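Local coordinates for uncharacterized protein (Methanosarcina mazei, PDB 3R6A) that is of unknown function but belongs to the glyoxalase/bleomycin resistance protein/dioxygenase superfamily, whose members are built from paired beta-alpha-beta-beta-beta modules, at residues I5-R11 / T67-V73. Sequence-based numbering, arbitrary orientation.
Sequences ILQILSR and TQATFLV
Arg11 reaches across from segment 5-11 and lays its guanidinium over Thr67. A bend at chi3 (67°) swings the guanidinium across the other segment, between Thr67 and Thr70. Thr67 CB sits 3.4 Å above one guanidinium face, toward the rim. Thr70 OG1 lies at the edge, in the plane, 3.0 Å from Arg11 NH1. Glu114 on strand 112-118 forms a salt bridge with Arg11 NH1 and a hydrogen bond with Thr70 OG1. Arg11 NH2 bonds to Phe64 O and NE to Tyr13 OH, so several partners fix the group's rotation. A water bridges Arg11 N and Gln68 O, beyond the last direct backbone bonds.

On one sheet face, Ile8 and Phe71 run side by side, with Ile8 CG2 3.8 Å from Phe71 CE1. They also pack on Thr50 and Ile51 of the second subunit, respectively. Ile5 CD1 crosses to Val73 CG1 at 3.6 Å, beside Phe79 of helix 76-84, and touches the Phe71 ring obliquely. On the other face, Leu72 lies alongside Gln7, with CD2 3.5 Å from Gln7 OE1. Leu72 CG is anti to the backbone N (chi1 176°). It lies 4.2 Å from Leu6 CB, which points across toward segment 67-73.

The backbones pair antiparallel. Leu9 and Thr70 exchange two nearly straight bonds. Leu72 N bonds to Gln7 O. Leu72 O accepts from both Leu6 N (2.8 Å) and Gln7 N (3.3 Å), a classic beta bulge. Strands 5-14 and 69-73 adjoin at mid-sheet, each followed by a helix and three strands, consistent with the first strands of two beta-alpha-beta-beta-beta modules in the glyoxalase fold.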
loop_
_atom_site.group_PDB
_atom_site.type_symbol
_atom_site.label_atom_id
_atom_site.label_comp_id
_atom_site.label_asym_id
_atom_site.label_seq_id
_atom_site.Cartn_x
_atom_site.Cartn_y
_atom_site.Cartn_z
ATOM N N ILE B 5 -14.609 -3.695 3.756
ATOM C CA ILE B 5 -13.153 -3.650 3.756
ATOM C C ILE B 5 -12.796 -3.254 5.186
ATOM O O ILE B 5 -13.231 -2.206 5.665
ATOM C CB ILE B 5 -12.615 -2.565 2.798
ATOM C CG1 ILE B 5 -13.051 -2.871 1.363
ATOM C CG2 ILE B 5 -11.089 -2.478 2.902
ATOM C CD1 ILE B 5 -12.366 -4.060 0.741
ATOM N N LEU B 6 -12.023 -4.092 5.867
ATOM C CA LEU B 6 -11.633 -3.810 7.244
ATOM C C LEU B 6 -10.347 -2.989 7.301
ATOM O O LEU B 6 -10.215 -2.076 8.114
ATOM C CB LEU B 6 -11.454 -5.122 8.013
ATOM C CG LEU B 6 -12.718 -5.976 8.154
ATOM C CD1 LEU B 6 -12.373 -7.279 8.859
ATOM C CD2 LEU B 6 -13.777 -5.211 8.937
ATOM N N GLN B 7 -9.399 -3.321 6.432
ATOM C CA GLN B 7 -8.127 -2.607 6.374
ATOM C C GLN B 7 -7.532 -2.731 4.989
ATOM O O GLN B 7 -7.739 -3.735 4.307
ATOM C CB GLN B 7 -7.092 -3.196 7.335
ATOM C CG GLN B 7 -7.289 -2.951 8.807
ATOM C CD GLN B 7 -6.059 -3.368 9.593
ATOM O OE1 GLN B 7 -5.585 -4.502 9.473
ATOM N NE2 GLN B 7 -5.527 -2.450 10.394
ATOM N N ILE B 8 -6.786 -1.709 4.588
ATOM C CA ILE B 8 -6.088 -1.731 3.311
ATOM C C ILE B 8 -4.628 -1.720 3.736
ATOM O O ILE B 8 -4.156 -0.762 4.350
ATOM C CB ILE B 8 -6.406 -0.494 2.459
ATOM C CG1 ILE B 8 -7.892 -0.512 2.085
ATOM C CG2 ILE B 8 -5.530 -0.484 1.207
ATOM C CD1 ILE B 8 -8.338 0.655 1.207
ATOM N N LEU B 9 -3.922 -2.803 3.433
ATOM C CA LEU B 9 -2.528 -2.931 3.829
ATOM C C LEU B 9 -1.553 -2.663 2.698
ATOM O O LEU B 9 -1.663 -3.247 1.615
ATOM C CB LEU B 9 -2.297 -4.335 4.397
ATOM C CG LEU B 9 -3.261 -4.718 5.522
ATOM C CD1 LEU B 9 -3.082 -6.186 5.882
ATOM C CD2 LEU B 9 -3.007 -3.830 6.738
ATOM N N SER B 10 -0.601 -1.769 2.957
ATOM C CA SER B 10 0.425 -1.419 1.976
ATOM C C SER B 10 1.573 -2.408 2.132
ATOM O O SER B 10 1.962 -2.746 3.247
ATOM C CB SER B 10 0.918 0.005 2.214
ATOM O OG SER B 10 -0.164 0.915 2.127
ATOM N N ARG B 11 2.127 -2.841 1.007
ATOM C CA ARG B 11 3.188 -3.836 1.003
ATOM C C ARG B 11 4.586 -3.299 0.742
ATOM O O ARG B 11 4.801 -2.537 -0.196
ATOM C CB ARG B 11 2.864 -4.897 -0.050
ATOM C CG ARG B 11 1.534 -5.610 0.172
ATOM C CD ARG B 11 0.984 -6.161 -1.143
ATOM N NE ARG B 11 1.786 -7.254 -1.705
ATOM C CZ ARG B 11 1.626 -8.539 -1.397
ATOM N NH1 ARG B 11 0.696 -8.907 -0.524
ATOM N NH2 ARG B 11 2.378 -9.465 -1.984
ATOM N N THR B 67 1.719 -7.964 -6.642
ATOM C CA THR B 67 0.493 -7.590 -5.940
ATOM C C THR B 67 0.647 -6.167 -5.410
ATOM O O THR B 67 1.559 -5.883 -4.636
ATOM C CB THR B 67 0.210 -8.556 -4.773
ATOM O OG1 THR B 67 0.018 -9.879 -5.293
ATOM C CG2 THR B 67 -1.042 -8.132 -4.016
ATOM N N GLN B 68 -0.249 -5.281 -5.838
ATOM C CA GLN B 68 -0.219 -3.870 -5.453
ATOM C C GLN B 68 -0.496 -3.604 -3.974
ATOM O O GLN B 68 0.157 -2.763 -3.347
ATOM C CB GLN B 68 -1.235 -3.082 -6.290
ATOM C CG GLN B 68 -1.136 -3.304 -7.797
ATOM C CD GLN B 68 0.194 -2.870 -8.360
ATOM O OE1 GLN B 68 0.620 -1.732 -8.163
ATOM N NE2 GLN B 68 0.860 -3.773 -9.070
ATOM N N ALA B 69 -1.473 -4.311 -3.420
ATOM C CA ALA B 69 -1.850 -4.122 -2.024
ATOM C C ALA B 69 -2.682 -5.290 -1.528
ATOM O O ALA B 69 -3.085 -6.151 -2.305
ATOM C CB ALA B 69 -2.639 -2.828 -1.872
ATOM N N THR B 70 -2.931 -5.306 -0.225
ATOM C CA THR B 70 -3.713 -6.366 0.398
ATOM C C THR B 70 -4.925 -5.759 1.094
ATOM O O THR B 70 -4.803 -4.803 1.862
ATOM C CB THR B 70 -2.848 -7.134 1.413
ATOM O OG1 THR B 70 -1.817 -7.836 0.707
ATOM C CG2 THR B 70 -3.682 -8.120 2.219
ATOM N N PHE B 71 -6.099 -6.305 0.794
ATOM C CA PHE B 71 -7.338 -5.835 1.395
ATOM C C PHE B 71 -7.820 -6.869 2.394
ATOM O O PHE B 71 -8.118 -8.000 2.014
ATOM C CB PHE B 71 -8.449 -5.664 0.349
ATOM C CG PHE B 71 -8.235 -4.539 -0.629
ATOM C CD1 PHE B 71 -7.091 -3.748 -0.597
ATOM C CD2 PHE B 71 -9.201 -4.281 -1.603
ATOM C CE1 PHE B 71 -6.911 -2.721 -1.523
ATOM C CE2 PHE B 71 -9.029 -3.258 -2.531
ATOM C CZ PHE B 71 -7.881 -2.476 -2.488
ATOM N N LEU B 72 -7.882 -6.491 3.667
ATOM C CA LEU B 72 -8.401 -7.386 4.698
ATOM C C LEU B 72 -9.909 -7.143 4.652
ATOM O O LEU B 72 -10.362 -6.002 4.783
ATOM C CB LEU B 72 -7.830 -7.008 6.070
ATOM C CG LEU B 72 -8.315 -7.770 7.305
ATOM C CD1 LEU B 72 -8.082 -9.271 7.146
ATOM C CD2 LEU B 72 -7.568 -7.243 8.522
ATOM N N VAL B 73 -10.683 -8.205 4.443
ATOM C CA VAL B 73 -12.131 -8.075 4.332
ATOM C C VAL B 73 -12.901 -8.981 5.283
ATOM O O VAL B 73 -12.353 -9.932 5.836
ATOM C CB VAL B 73 -12.596 -8.374 2.880
ATOM C CG1 VAL B 73 -11.855 -7.473 1.905
ATOM C CG2 VAL B 73 -12.331 -9.834 2.531
HETATM O O HOH W 1 1.072 -1.551 -1.294
#